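Local coordinates for peptide ABC transporter, peptide-binding protein (Thermus thermophilus, PDB 2D5W), which binds oligopeptides, a pentapeptide in this complex, and probably hands them on to an ABC transporter for uptake, at residues Ala42-Phe47 / Arg135-Ile140; Trp124-Val129 / Pro143-Asp148; Lys342-Gly347 / Gln422-Glu427. One frame throughout, in Å; residues are numbered along the deposited sequence.

Contact 1. Residues Ala42-Phe47 / Arg135-Ile140; sequences APFIGF and RNFTLI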
loop_
_atom_site.group_PDB
_atom_site.type_symbol
_atom_site.label_atom_id
_atom_site.label_comp_id
_atom_site.label_asym_id
_atom_site.label_seq_id
_atom_site.Cartn_x
_atom_site.Cartn_y
_atom_site.Cartn_z
ATOM N N ALA A 42 -10.901 5.856 -12.596
ATOM C CA ALA A 42 -12.035 5.275 -11.894
ATOM C C ALA A 42 -12.152 3.776 -12.128
ATOM O O ALA A 42 -11.851 3.273 -13.209
ATOM C CB ALA A 42 -13.320 5.968 -12.326
ATOM N N PRO A 43 -12.593 3.035 -11.105
ATOM C CA PRO A 43 -12.743 1.586 -11.231
ATOM C C PRO A 43 -14.076 1.220 -11.877
ATOM O O PRO A 43 -14.943 2.074 -12.069
ATOM C CB PRO A 43 -12.678 1.121 -9.785
ATOM C CG PRO A 43 -13.425 2.222 -9.070
ATOM C CD PRO A 43 -12.871 3.479 -9.726
ATOM N N PHE A 44 -14.228 -0.051 -12.230
ATOM C CA PHE A 44 -15.489 -0.521 -12.785
ATOM C C PHE A 44 -16.436 -0.642 -11.596
ATOM O O PHE A 44 -17.592 -0.226 -11.657
ATOM C CB PHE A 44 -15.311 -1.887 -13.453
ATOM C CG PHE A 44 -14.555 -1.834 -14.747
ATOM C CD1 PHE A 44 -13.431 -2.628 -14.947
ATOM C CD2 PHE A 44 -14.964 -0.986 -15.769
ATOM C CE1 PHE A 44 -12.725 -2.577 -16.146
ATOM C CE2 PHE A 44 -14.265 -0.926 -16.970
ATOM C CZ PHE A 44 -13.144 -1.724 -17.159
ATOM N N ILE A 45 -15.912 -1.205 -10.510
ATOM C CA ILE A 45 -16.650 -1.395 -9.268
ATOM C C ILE A 45 -15.851 -0.728 -8.152
ATOM O O ILE A 45 -14.661 -1.008 -7.985
ATOM C CB ILE A 45 -16.802 -2.896 -8.929
ATOM C CG1 ILE A 45 -17.542 -3.619 -10.059
ATOM C CG2 ILE A 45 -17.529 -3.059 -7.592
ATOM C CD1 ILE A 45 -18.944 -3.111 -10.319
ATOM N N GLY A 46 -16.493 0.161 -7.403
ATOM C CA GLY A 46 -15.808 0.824 -6.308
ATOM C C GLY A 46 -16.166 0.182 -4.980
ATOM O O GLY A 46 -16.954 -0.764 -4.938
ATOM N N PHE A 47 -15.573 0.675 -3.898
ATOM C CA PHE A 47 -15.857 0.161 -2.558
ATOM C C PHE A 47 -16.066 1.406 -1.701
ATOM O O PHE A 47 -15.141 2.199 -1.511
ATOM C CB PHE A 47 -14.678 -0.671 -2.041
ATOM C CG PHE A 47 -15.045 -1.620 -0.929
ATOM C CD1 PHE A 47 -14.506 -1.467 0.347
ATOM C CD2 PHE A 47 -15.927 -2.674 -1.159
ATOM C CE1 PHE A 47 -14.840 -2.352 1.375
ATOM C CE2 PHE A 47 -16.267 -3.562 -0.138
ATOM C CZ PHE A 47 -15.721 -3.399 1.130
ATOM N N ARG A 135 -18.206 -3.988 -24.719
ATOM C CA ARG A 135 -18.453 -3.538 -23.356
ATOM C C ARG A 135 -18.804 -4.621 -22.345
ATOM O O ARG A 135 -19.099 -4.326 -21.190
ATOM C CB ARG A 135 -19.514 -2.435 -23.366
ATOM C CG ARG A 135 -18.995 -1.185 -24.069
ATOM C CD ARG A 135 -19.962 -0.021 -24.077
ATOM N NE ARG A 135 -19.300 1.176 -24.594
ATOM C CZ ARG A 135 -18.867 1.321 -25.843
ATOM N NH1 ARG A 135 -18.266 2.447 -26.207
ATOM N NH2 ARG A 135 -19.048 0.359 -26.736
ATOM N N ASN A 136 -18.753 -5.876 -22.770
ATOM C CA ASN A 136 -19.046 -6.988 -21.877
ATOM C C ASN A 136 -17.856 -7.924 -21.772
ATOM O O ASN A 136 -17.325 -8.383 -22.787
ATOM C CB ASN A 136 -20.258 -7.781 -22.378
ATOM C CG ASN A 136 -21.573 -7.129 -22.019
ATOM O OD1 ASN A 136 -21.931 -7.039 -20.846
ATOM N ND2 ASN A 136 -22.305 -6.673 -23.028
ATOM N N PHE A 137 -17.419 -8.183 -20.541
ATOM C CA PHE A 137 -16.323 -9.110 -20.309
ATOM C C PHE A 137 -16.566 -9.903 -19.034
ATOM O O PHE A 137 -17.404 -9.536 -18.206
ATOM C CB PHE A 137 -14.962 -8.398 -20.248
ATOM C CG PHE A 137 -14.783 -7.480 -19.065
ATOM C CD1 PHE A 137 -15.314 -6.192 -19.070
ATOM C CD2 PHE A 137 -14.031 -7.889 -17.970
ATOM C CE1 PHE A 137 -15.087 -5.326 -18.001
ATOM C CE2 PHE A 137 -13.800 -7.034 -16.897
ATOM C CZ PHE A 137 -14.327 -5.751 -16.913
ATOM N N THR A 138 -15.829 -10.997 -18.892
ATOM C CA THR A 138 -15.961 -11.859 -17.732
ATOM C C THR A 138 -14.598 -12.138 -17.128
ATOM O O THR A 138 -13.666 -12.528 -17.831
ATOM C CB THR A 138 -16.605 -13.208 -18.118
ATOM O OG1 THR A 138 -17.897 -12.972 -18.688
ATOM C CG2 THR A 138 -16.753 -14.108 -16.901
ATOM N N LEU A 139 -14.478 -11.912 -15.826
ATOM C CA LEU A 139 -13.231 -12.195 -15.130
ATOM C C LEU A 139 -13.374 -13.621 -14.606
ATOM O O LEU A 139 -14.415 -13.986 -14.051
ATOM C CB LEU A 139 -13.020 -11.214 -13.975
ATOM C CG LEU A 139 -12.801 -9.755 -14.395
ATOM C CD1 LEU A 139 -12.722 -8.875 -13.160
ATOM C CD2 LEU A 139 -11.527 -9.635 -15.221
ATOM N N ILE A 140 -12.334 -14.423 -14.799
ATOM C CA ILE A 140 -12.345 -15.817 -14.378
ATOM C C ILE A 140 -11.248 -16.084 -13.359
ATOM O O ILE A 140 -10.066 -15.902 -13.647
ATOM C CB ILE A 140 -12.129 -16.748 -15.590
ATOM C CG1 ILE A 140 -13.154 -16.427 -16.683
ATOM C CG2 ILE A 140 -12.251 -18.206 -15.159
ATOM C CD1 ILE A 140 -12.857 -17.089 -18.017
#
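Phe44 and Phe137 pack ring against ring at an oblique angle, between a classic beta bulge at the start of strand 45-47 and strand 136-141 of a four-stranded antiparallel sheet in this family 5 solute-binding protein. In the bulge Phe44 and Ile45 both face Ile153; Phe137 belongs to the strand. The backbones stay well apart, with the CA atoms of Phe44 and Arg135 11.4 Å from each other at the nearest pair, so the two rings bridge the gap alone, approaching from opposite directions. Their centroids are 5.3 Å apart and their planes stand at 56°, an oblique pair that is neither a parallel stack nor a T-shape.

The touching atoms define the fit. Phe137 presents the far end of its ring: CZ lies 3.6 Å from Phe44 CE1 and 3.8 Å from Phe44 CD1. CE1 of Phe137 sits over one face of the Phe44 ring, displaced toward its rim, 4.1 Å from Phe44 CE1. The torsion at Phe137 explains the reach: with chi1 at 67°, CG is tucked between the backbone N and the carbonyl carbon and the ring leaves the strand toward the bulge. At Phe44 CG stands anti to the carbonyl carbon (chi1 -72°), which sends the ring out toward strand 136-141.

No hydrogen bond crosses the contact, and only 76 Å² is buried between the segments, yet both rings are buried because other residues surround them. Val104 of helix 101-112 touches both, Ile85 packs on Phe137, and the ring of Tyr156 meets that of Phe44. Two residues along the strand from Phe137, Leu139 lies on the same side and brings its CD2 methyl to the edge of the Phe137 ring, in the ring plane.

Contact 2. Residues Trp124-Val129 / Pro143-Asp148; sequences WERVNV and PAYYYD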
loop_
_atom_site.group_PDB
_atom_site.type_symbol
_atom_site.label_atom_id
_atom_site.label_comp_id
_atom_site.label_asym_id
_atom_site.label_seq_id
_atom_site.Cartn_x
_atom_site.Cartn_y
_atom_site.Cartn_z
ATOM N N TRP A 124 -1.953 -13.130 -10.971
ATOM C CA TRP A 124 -1.672 -13.253 -12.387
ATOM C C TRP A 124 -1.571 -14.669 -12.927
ATOM O O TRP A 124 -1.560 -14.877 -14.137
ATOM C CB TRP A 124 -0.441 -12.412 -12.728
ATOM C CG TRP A 124 -0.809 -10.961 -12.708
ATOM C CD1 TRP A 124 -0.496 -10.034 -11.753
ATOM C CD2 TRP A 124 -1.680 -10.305 -13.633
ATOM N NE1 TRP A 124 -1.128 -8.842 -12.028
ATOM C CE2 TRP A 124 -1.861 -8.983 -13.178
ATOM C CE3 TRP A 124 -2.331 -10.715 -14.806
ATOM C CZ2 TRP A 124 -2.670 -8.061 -13.857
ATOM C CZ3 TRP A 124 -3.134 -9.803 -15.479
ATOM C CH2 TRP A 124 -3.296 -8.490 -15.001
ATOM N N GLU A 125 -1.526 -15.646 -12.030
ATOM C CA GLU A 125 -1.475 -17.038 -12.449
ATOM C C GLU A 125 -2.878 -17.629 -12.538
ATOM O O GLU A 125 -3.164 -18.425 -13.432
ATOM C CB GLU A 125 -0.647 -17.867 -11.461
ATOM C CG GLU A 125 0.848 -17.648 -11.562
ATOM C CD GLU A 125 1.434 -18.219 -12.841
ATOM O OE1 GLU A 125 2.621 -17.953 -13.120
ATOM O OE2 GLU A 125 0.710 -18.940 -13.562
ATOM N N ARG A 126 -3.763 -17.219 -11.635
ATOM C CA ARG A 126 -5.110 -17.785 -11.599
ATOM C C ARG A 126 -6.257 -16.938 -12.145
ATOM O O ARG A 126 -7.399 -17.390 -12.154
ATOM C CB ARG A 126 -5.433 -18.205 -10.163
ATOM C CG ARG A 126 -5.591 -17.033 -9.228
ATOM C CD ARG A 126 -5.617 -17.426 -7.753
ATOM N NE ARG A 126 -5.832 -16.218 -6.969
ATOM C CZ ARG A 126 -7.020 -15.646 -6.803
ATOM N NH1 ARG A 126 -7.130 -14.529 -6.101
ATOM N NH2 ARG A 126 -8.106 -16.221 -7.302
ATOM N N VAL A 127 -5.978 -15.723 -12.600
ATOM C CA VAL A 127 -7.046 -14.883 -13.126
ATOM C C VAL A 127 -6.902 -14.675 -14.627
ATOM O O VAL A 127 -5.805 -14.442 -15.133
ATOM C CB VAL A 127 -7.083 -13.510 -12.417
ATOM C CG1 VAL A 127 -8.266 -12.689 -12.922
ATOM C CG2 VAL A 127 -7.183 -13.713 -10.913
ATOM N N ASN A 128 -8.022 -14.775 -15.332
ATOM C CA ASN A 128 -8.048 -14.596 -16.775
ATOM C C ASN A 128 -9.288 -13.803 -17.149
ATOM O O ASN A 128 -10.141 -13.530 -16.304
ATOM C CB ASN A 128 -8.059 -15.957 -17.477
ATOM C CG ASN A 128 -6.697 -16.619 -17.480
ATOM O OD1 ASN A 128 -5.784 -16.176 -18.177
ATOM N ND2 ASN A 128 -6.549 -17.677 -16.691
ATOM N N VAL A 129 -9.385 -13.425 -18.416
ATOM C CA VAL A 129 -10.530 -12.657 -18.878
ATOM C C VAL A 129 -11.067 -13.208 -20.192
ATOM O O VAL A 129 -10.317 -13.743 -21.011
ATOM C CB VAL A 129 -10.162 -11.156 -19.063
ATOM C CG1 VAL A 129 -9.161 -10.989 -20.199
ATOM C CG2 VAL A 129 -11.414 -10.338 -19.331
ATOM N N PRO A 143 -7.956 -21.298 -9.107
ATOM C CA PRO A 143 -9.027 -21.439 -8.118
ATOM C C PRO A 143 -9.454 -20.079 -7.574
ATOM O O PRO A 143 -8.654 -19.141 -7.532
ATOM C CB PRO A 143 -8.387 -22.313 -7.046
ATOM C CG PRO A 143 -6.967 -21.846 -7.064
ATOM C CD PRO A 143 -6.667 -21.746 -8.547
ATOM N N ALA A 144 -10.709 -19.977 -7.158
ATOM C CA ALA A 144 -11.233 -18.732 -6.619
ATOM C C ALA A 144 -10.867 -18.584 -5.148
ATOM O O ALA A 144 -10.825 -19.572 -4.407
ATOM C CB ALA A 144 -12.746 -18.692 -6.783
ATOM N N TYR A 145 -10.596 -17.347 -4.737
ATOM C CA TYR A 145 -10.262 -17.038 -3.352
ATOM C C TYR A 145 -11.454 -16.314 -2.736
ATOM O O TYR A 145 -12.259 -15.709 -3.447
ATOM C CB TYR A 145 -9.016 -16.153 -3.264
ATOM C CG TYR A 145 -7.708 -16.854 -3.579
ATOM C CD1 TYR A 145 -6.493 -16.178 -3.458
ATOM C CD2 TYR A 145 -7.678 -18.188 -3.991
ATOM C CE1 TYR A 145 -5.285 -16.812 -3.739
ATOM C CE2 TYR A 145 -6.476 -18.827 -4.277
ATOM C CZ TYR A 145 -5.285 -18.136 -4.149
ATOM O OH TYR A 145 -4.104 -18.784 -4.437
ATOM N N TYR A 146 -11.555 -16.359 -1.412
ATOM C CA TYR A 146 -12.676 -15.756 -0.705
ATOM C C TYR A 146 -12.889 -14.266 -0.936
ATOM O O TYR A 146 -14.002 -13.769 -0.769
ATOM C CB TYR A 146 -12.539 -16.019 0.800
ATOM C CG TYR A 146 -11.577 -15.095 1.519
ATOM C CD1 TYR A 146 -12.041 -13.965 2.192
ATOM C CD2 TYR A 146 -10.205 -15.344 1.516
ATOM C CE1 TYR A 146 -11.162 -13.105 2.845
ATOM C CE2 TYR A 146 -9.317 -14.487 2.166
ATOM C CZ TYR A 146 -9.804 -13.372 2.825
ATOM O OH TYR A 146 -8.934 -12.510 3.457
ATOM N N TYR A 147 -11.833 -13.562 -1.330
ATOM C CA TYR A 147 -11.910 -12.117 -1.533
ATOM C C TYR A 147 -11.992 -11.628 -2.975
ATOM O O TYR A 147 -11.944 -10.423 -3.217
ATOM C CB TYR A 147 -10.709 -11.448 -0.856
ATOM C CG TYR A 147 -9.343 -11.914 -1.342
ATOM C CD1 TYR A 147 -9.000 -11.878 -2.695
ATOM C CD2 TYR A 147 -8.367 -12.321 -0.433
ATOM C CE1 TYR A 147 -7.721 -12.228 -3.128
ATOM C CE2 TYR A 147 -7.086 -12.670 -0.855
ATOM C CZ TYR A 147 -6.768 -12.620 -2.201
ATOM O OH TYR A 147 -5.499 -12.940 -2.625
ATOM N N ASP A 148 -12.131 -12.535 -3.934
ATOM C CA ASP A 148 -12.158 -12.124 -5.335
ATOM C C ASP A 148 -13.269 -11.161 -5.760
ATOM O O ASP A 148 -13.108 -10.437 -6.746
ATOM C CB ASP A 148 -12.140 -13.363 -6.232
ATOM C CG ASP A 148 -10.784 -14.061 -6.231
ATOM O OD1 ASP A 148 -10.723 -15.248 -6.608
ATOM O OD2 ASP A 148 -9.773 -13.418 -5.865
HETATM O O HOH W 1 -4.528 -13.288 -5.321
#
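A type I beta turn from Tyr145 to Asp148 receives the side chain of Arg126, the last residue of helix 121-126 before the chain passes into strand 127-131. The pairing with Asp148 is end-on and bidentate: Arg126 NH1 donates to Asp148 OD2 at 2.9 Å and Arg126 NH2 to Asp148 OD1, also at 2.9 Å. Both bonds are nearly straight and use the syn lone pairs, and guanidinium and carboxylate planes lie within 14° of each other. NH2 gives a second, more bent bond to Pro143 O at 3.0 Å, this oxygen lying tilted from the guanidinium plane; a cis peptide bond precedes Pro143.

The Tyr145 ring lies flat against one face of the guanidinium, with planes 18° apart, and Arg126 CZ sits 3.5 Å from the ring centroid, a cation-pi arrangement. The methylene CD of Arg126 adds a CH-pi contact over the same ring. The chain is extended from CG to NE, which brings CD, NE and the guanidinium over the ring.

Asp122 takes the remaining nitrogen, NE, in a salt bridge and also bonds Tyr145 OH; Asp475 is a partner of Tyr147 OH. Two acidic groups on one arginine would probably stabilise its positive charge in this buried setting. A leucine here would probably leave the Asp148 carboxylate without its charged mate and Pro143 O without this donor, and take the cation from the face of Tyr145.

Asp148 is also fixed from its own segment, since Tyr145 N donates to OD1 at 2.8 Å from above the carboxylate plane. At the guanidinium edge, a water accepts from Arg126 NH1 at 3.0 Å and donates to Tyr147 OH.

Contact 3. Residues Lys342-Gly347 / Gln422-Glu427; sequences KAFFDG and QQFFAE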
loop_
_atom_site.group_PDB
_atom_site.type_symbol
_atom_site.label_atom_id
_atom_site.label_comp_id
_atom_site.label_asym_id
_atom_site.label_seq_id
_atom_site.Cartn_x
_atom_site.Cartn_y
_atom_site.Cartn_z
ATOM N N LYS A 342 2.736 4.829 24.663
ATOM C CA LYS A 342 2.185 5.557 25.799
ATOM C C LYS A 342 2.637 7.016 25.738
ATOM O O LYS A 342 1.821 7.936 25.786
ATOM C CB LYS A 342 2.658 4.935 27.115
ATOM C CG LYS A 342 2.216 5.711 28.349
ATOM C CD LYS A 342 2.724 5.065 29.628
ATOM C CE LYS A 342 2.362 5.898 30.850
ATOM N NZ LYS A 342 2.980 7.254 30.800
ATOM N N ALA A 343 3.942 7.224 25.616
ATOM C CA ALA A 343 4.495 8.573 25.572
ATOM C C ALA A 343 4.115 9.358 24.320
ATOM O O ALA A 343 3.777 10.536 24.398
ATOM C CB ALA A 343 6.013 8.511 25.696
ATOM N N PHE A 344 4.165 8.698 23.168
ATOM C CA PHE A 344 3.877 9.343 21.891
ATOM C C PHE A 344 2.403 9.510 21.539
ATOM O O PHE A 344 2.016 10.528 20.960
ATOM C CB PHE A 344 4.526 8.550 20.747
ATOM C CG PHE A 344 6.020 8.726 20.623
ATOM C CD1 PHE A 344 6.821 8.975 21.733
ATOM C CD2 PHE A 344 6.631 8.586 19.377
ATOM C CE1 PHE A 344 8.212 9.082 21.600
ATOM C CE2 PHE A 344 8.014 8.689 19.237
ATOM C CZ PHE A 344 8.806 8.938 20.352
ATOM N N PHE A 345 1.586 8.518 21.878
ATOM C CA PHE A 345 0.174 8.540 21.505
ATOM C C PHE A 345 -0.812 8.308 22.645
ATOM O O PHE A 345 -1.996 8.090 22.387
ATOM C CB PHE A 345 -0.086 7.458 20.448
ATOM C CG PHE A 345 0.967 7.379 19.368
ATOM C CD1 PHE A 345 1.676 6.196 19.148
ATOM C CD2 PHE A 345 1.226 8.471 18.545
ATOM C CE1 PHE A 345 2.622 6.107 18.124
ATOM C CE2 PHE A 345 2.168 8.391 17.520
ATOM C CZ PHE A 345 2.867 7.206 17.311
ATOM N N ASP A 346 -0.336 8.353 23.885
ATOM C CA ASP A 346 -1.191 8.090 25.041
ATOM C C ASP A 346 -1.846 6.718 24.897
ATOM O O ASP A 346 -2.966 6.494 25.364
ATOM C CB ASP A 346 -2.265 9.171 25.199
ATOM C CG ASP A 346 -1.709 10.466 25.754
ATOM O OD1 ASP A 346 -0.895 10.403 26.701
ATOM O OD2 ASP A 346 -2.092 11.544 25.255
ATOM N N GLY A 347 -1.131 5.809 24.235
ATOM C CA GLY A 347 -1.609 4.451 24.029
ATOM C C GLY A 347 -2.767 4.277 23.065
ATOM O O GLY A 347 -3.250 3.158 22.878
ATOM N N GLN A 422 13.255 6.336 15.896
ATOM C CA GLN A 422 14.597 5.798 15.709
ATOM C C GLN A 422 15.492 6.171 16.885
ATOM O O GLN A 422 16.221 5.327 17.403
ATOM C CB GLN A 422 15.210 6.320 14.408
ATOM C CG GLN A 422 14.556 5.784 13.144
ATOM C CD GLN A 422 15.183 6.360 11.889
ATOM O OE1 GLN A 422 15.329 7.575 11.762
ATOM N NE2 GLN A 422 15.559 5.492 10.956
ATOM N N GLN A 423 15.431 7.434 17.302
ATOM C CA GLN A 423 16.227 7.941 18.422
ATOM C C GLN A 423 15.853 7.264 19.733
ATOM O O GLN A 423 16.713 6.924 20.551
ATOM C CB GLN A 423 16.010 9.447 18.593
ATOM C CG GLN A 423 16.648 10.319 17.542
ATOM C CD GLN A 423 16.394 11.794 17.794
ATOM O OE1 GLN A 423 17.033 12.649 17.189
ATOM N NE2 GLN A 423 15.441 12.094 18.677
ATOM N N PHE A 424 14.553 7.107 19.937
ATOM C CA PHE A 424 14.013 6.492 21.139
ATOM C C PHE A 424 14.524 5.054 21.268
ATOM O O PHE A 424 15.058 4.660 22.309
ATOM C CB PHE A 424 12.485 6.528 21.053
ATOM C CG PHE A 424 11.785 6.024 22.277
ATOM C CD1 PHE A 424 11.434 6.895 23.304
ATOM C CD2 PHE A 424 11.446 4.680 22.395
ATOM C CE1 PHE A 424 10.752 6.433 24.429
ATOM C CE2 PHE A 424 10.765 4.208 23.516
ATOM C CZ PHE A 424 10.417 5.086 24.534
ATOM N N PHE A 425 14.359 4.270 20.207
ATOM C CA PHE A 425 14.809 2.881 20.214
ATOM C C PHE A 425 16.334 2.772 20.277
ATOM O O PHE A 425 16.872 1.896 20.957
ATOM C CB PHE A 425 14.313 2.153 18.958
ATOM C CG PHE A 425 12.832 1.853 18.953
ATOM C CD1 PHE A 425 12.178 1.633 17.744
ATOM C CD2 PHE A 425 12.101 1.748 20.136
ATOM C CE1 PHE A 425 10.828 1.314 17.705
ATOM C CE2 PHE A 425 10.738 1.429 20.103
ATOM C CZ PHE A 425 10.105 1.210 18.882
ATOM N N ALA A 426 17.029 3.655 19.568
ATOM C CA ALA A 426 18.490 3.629 19.536
ATOM C C ALA A 426 19.115 3.743 20.920
ATOM O O ALA A 426 20.141 3.120 21.199
ATOM C CB ALA A 426 19.013 4.745 18.639
ATOM N N GLU A 427 18.497 4.539 21.783
ATOM C CA GLU A 427 19.017 4.735 23.130
ATOM C C GLU A 427 19.028 3.425 23.915
ATOM O O GLU A 427 19.982 3.133 24.635
ATOM C CB GLU A 427 18.184 5.788 23.861
ATOM C CG GLU A 427 18.791 6.251 25.172
ATOM C CD GLU A 427 18.102 7.479 25.729
ATOM O OE1 GLU A 427 18.055 8.505 25.017
ATOM O OE2 GLU A 427 17.610 7.422 26.875
#
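Phe344 turns the edge of its ring toward the face of Phe424, with the planes at 71° and the centroids 5.7 Å apart. The pair is roomy: the nearest atoms, Phe344 CE1 and Phe424 CD1, are 4.3 Å apart, and only 82 Å² is covered between the segments. Phe424 reaches across because its chi1 of -175° sets CG trans to the backbone N.

The tighter packing lies on the inner side. Phe344 also rests on Val417 and Thr421, and Arg420 makes a cation-pi contact with it; Phe424 touches Leu340. These contacts join helix 337-345 to helix 416-431, two helices of a type 2 periplasmic-binding-protein fold, the second packing through Gln422 and Phe425 on Tyr409 of the sheet. Phe345, one residue on from Phe344, is buried, and the CB of Phe344 stands over the centre of its ring.

The outer side is loose. Lys342, Ala343, Gln423 and Glu427, in the same segments, are exposed, and both ring residues of the pair are themselves partly exposed. Ala343 leans toward the other helix without touching it, its CB 5.3 Å from Phe424 CE1.

Overall arrangement
From the N terminus, contact 1 opens at 42-47 and closes at 135-140, but contact 2 opens at 124-129 before that and closes at 143-148, so the two cross, their segments alternating. They share neighbouring strands: 127-131 and 136-141 follow each other in the chain and pair in one sheet, where Ile140 N probably bonds Asn128 O at 2.8 Å. Contact 1 ties that sheet to the beta bulge that begins strand 45-47; contact 2 joins the helix end leading into its outermost strand, 127-131, to the loop after strand 136-141. Contact 3 opens only later, in series, closing a 74-residue excursion between two helices on the other side of the chain's centre, about 44 Å and 42 Å, centre to centre, from contacts 1 and 2.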